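Local coordinates for protein excinuclease ABC, subunit A. (Deinococcus radiodurans, PDB 2VF7) that binds DNA and hydrolyses ATP as a zinc-containing UvrA-family ABC protein, probably helping to recognise damaged DNA for excision repair, at residues G639-C644 with C664-G669. The protein carries 1 engineered substitution. Numbering follows the deposited sequence.
Sequences GRCEHC and CPVCHG. With ZN (zinc ion), chain G.
A Cys4 zinc site joins Cys641 and Cys644 to Cys664 and Cys667, and it illustrates how one metal ion can fasten two loops of irregular backbone to each other. All four SG atoms bind the zinc ion, Cys644 SG and Cys667 SG at 2.3 Å from the zinc and Cys641 SG at 2.5 Å from it. Within each CxxC pair the torsions differ in the same way: the first sulfur, in Cys641 and Cys664, lies anti to its backbone N (chi1 173° and 176°), whereas the second, in Cys644 and Cys667, sits between N and the carbonyl carbon. The arrangement is a Cys4 zinc finger in which two CxxC loops face each other across the metal, with strands 649-652 and 660-663 in the sequence between them. In the 664-669 loop, backbone amides donate hydrogen bonds to the sulfurs, Val666 N to Cys664 SG (3.5 Å) and Gly669 N to Cys667 SG (3.6 Å), and would probably temper the negative charge of the thiolates. Beside the metal, Cys641 CB packs on Cys667 CB at 3.9 Å. At the exposed flank His643 reaches over to the other loop: Val666 CG2 lies over one face of its imidazole, 3.6 Å from the ring centroid in a CH-pi contact, Pro665 CG approaches NE2 to 3.4 Å, and Cys664 SG nears CD2 obliquely. Within the 639-644 loop, Arg640 makes a side-on salt bridge to Glu642, NE to OE1 and NH2 to OE2. Backbone hydrogen bonds pair Gly639 with Asn673 and Cys641 with Arg671, tying this loop to the chain that follows Gly669.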
loop_
_atom_site.group_PDB
_atom_site.type_symbol
_atom_site.label_atom_id
_atom_site.label_comp_id
_atom_site.label_asym_id
_atom_site.label_seq_id
_atom_site.Cartn_x
_atom_site.Cartn_y
_atom_site.Cartn_z
ATOM N N GLY A 639 -31.407 -14.078 15.555
ATOM C CA GLY A 639 -32.138 -13.157 14.659
ATOM C C GLY A 639 -31.301 -12.158 13.851
ATOM O O GLY A 639 -31.803 -11.541 12.901
ATOM N N ARG A 640 -30.032 -11.994 14.229
ATOM C CA ARG A 640 -29.111 -11.089 13.537
ATOM C C ARG A 640 -28.486 -11.703 12.289
ATOM O O ARG A 640 -28.495 -12.930 12.090
ATOM C CB ARG A 640 -27.990 -10.647 14.481
ATOM C CG ARG A 640 -27.201 -11.777 15.099
ATOM C CD ARG A 640 -25.947 -11.253 15.815
ATOM N NE ARG A 640 -25.008 -12.334 16.091
ATOM C CZ ARG A 640 -23.985 -12.253 16.934
ATOM N NH1 ARG A 640 -23.772 -11.153 17.623
ATOM N NH2 ARG A 640 -23.188 -13.287 17.110
ATOM N N CYS A 641 -27.920 -10.846 11.452
ATOM C CA CYS A 641 -27.115 -11.318 10.342
ATOM C C CYS A 641 -25.821 -11.835 10.934
ATOM O O CYS A 641 -25.109 -11.113 11.628
ATOM C CB CYS A 641 -26.848 -10.178 9.370
ATOM S SG CYS A 641 -25.703 -10.607 8.082
ATOM N N GLU A 642 -25.527 -13.097 10.687
ATOM C CA GLU A 642 -24.341 -13.704 11.263
ATOM C C GLU A 642 -23.102 -13.529 10.397
ATOM O O GLU A 642 -21.999 -13.870 10.829
ATOM C CB GLU A 642 -24.568 -15.189 11.584
ATOM C CG GLU A 642 -23.832 -15.634 12.849
ATOM C CD GLU A 642 -24.331 -14.869 14.071
ATOM O OE1 GLU A 642 -25.508 -14.449 14.072
ATOM O OE2 GLU A 642 -23.558 -14.680 15.027
ATOM N N HIS A 643 -23.278 -12.998 9.186
ATOM C CA HIS A 643 -22.142 -12.729 8.297
ATOM C C HIS A 643 -21.273 -11.591 8.856
ATOM O O HIS A 643 -20.043 -11.623 8.756
ATOM C CB HIS A 643 -22.641 -12.408 6.880
ATOM C CG HIS A 643 -21.548 -12.137 5.886
ATOM N ND1 HIS A 643 -21.062 -13.104 5.032
ATOM C CD2 HIS A 643 -20.871 -11.001 5.592
ATOM C CE1 HIS A 643 -20.125 -12.577 4.265
ATOM N NE2 HIS A 643 -19.987 -11.304 4.587
ATOM N N CYS A 644 -21.936 -10.603 9.458
ATOM C CA CYS A 644 -21.288 -9.448 10.092
ATOM C C CYS A 644 -21.509 -9.491 11.589
ATOM O O CYS A 644 -21.119 -8.567 12.283
ATOM C CB CYS A 644 -21.882 -8.155 9.558
ATOM S SG CYS A 644 -23.667 -8.140 9.787
ATOM N N CYS A 664 -22.116 -4.404 5.123
ATOM C CA CYS A 664 -22.127 -5.851 4.982
ATOM C C CYS A 664 -22.742 -6.279 3.637
ATOM O O CYS A 664 -23.807 -5.806 3.270
ATOM C CB CYS A 664 -22.894 -6.463 6.146
ATOM S SG CYS A 664 -23.093 -8.231 6.052
ATOM N N PRO A 665 -22.048 -7.160 2.882
ATOM C CA PRO A 665 -22.552 -7.621 1.585
ATOM C C PRO A 665 -23.854 -8.434 1.645
ATOM O O PRO A 665 -24.496 -8.630 0.623
ATOM C CB PRO A 665 -21.410 -8.489 1.064
ATOM C CG PRO A 665 -20.654 -8.890 2.275
ATOM C CD PRO A 665 -20.724 -7.733 3.183
ATOM N N VAL A 666 -24.253 -8.869 2.835
ATOM C CA VAL A 666 -25.410 -9.758 2.996
ATOM C C VAL A 666 -26.651 -9.050 3.558
ATOM O O VAL A 666 -27.758 -9.284 3.106
ATOM C CB VAL A 666 -25.061 -10.949 3.891
ATOM C CG1 VAL A 666 -26.254 -11.888 4.034
ATOM C CG2 VAL A 666 -23.888 -11.682 3.329
ATOM N N CYS A 667 -26.490 -8.194 4.551
ATOM C CA CYS A 667 -27.648 -7.477 5.065
ATOM C C CYS A 667 -27.628 -6.035 4.596
ATOM O O CYS A 667 -28.635 -5.332 4.701
ATOM C CB CYS A 667 -27.735 -7.577 6.585
ATOM S SG CYS A 667 -26.419 -6.735 7.434
ATOM N N HIS A 668 -26.489 -5.596 4.068
ATOM C CA HIS A 668 -26.354 -4.229 3.561
ATOM C C HIS A 668 -26.525 -3.164 4.633
ATOM O O HIS A 668 -26.848 -2.024 4.325
ATOM C CB HIS A 668 -27.339 -3.958 2.416
ATOM C CG HIS A 668 -27.168 -4.874 1.248
ATOM N ND1 HIS A 668 -27.965 -5.980 1.049
ATOM C CD2 HIS A 668 -26.283 -4.856 0.221
ATOM C CE1 HIS A 668 -27.585 -6.602 -0.053
ATOM N NE2 HIS A 668 -26.565 -5.942 -0.573
ATOM N N GLY A 669 -26.302 -3.535 5.888
ATOM C CA GLY A 669 -26.338 -2.572 6.972
ATOM C C GLY A 669 -27.572 -2.616 7.844
ATOM O O GLY A 669 -27.678 -1.819 8.759
HETATM ZN ZN ZN G . -24.797 -8.347 7.767
#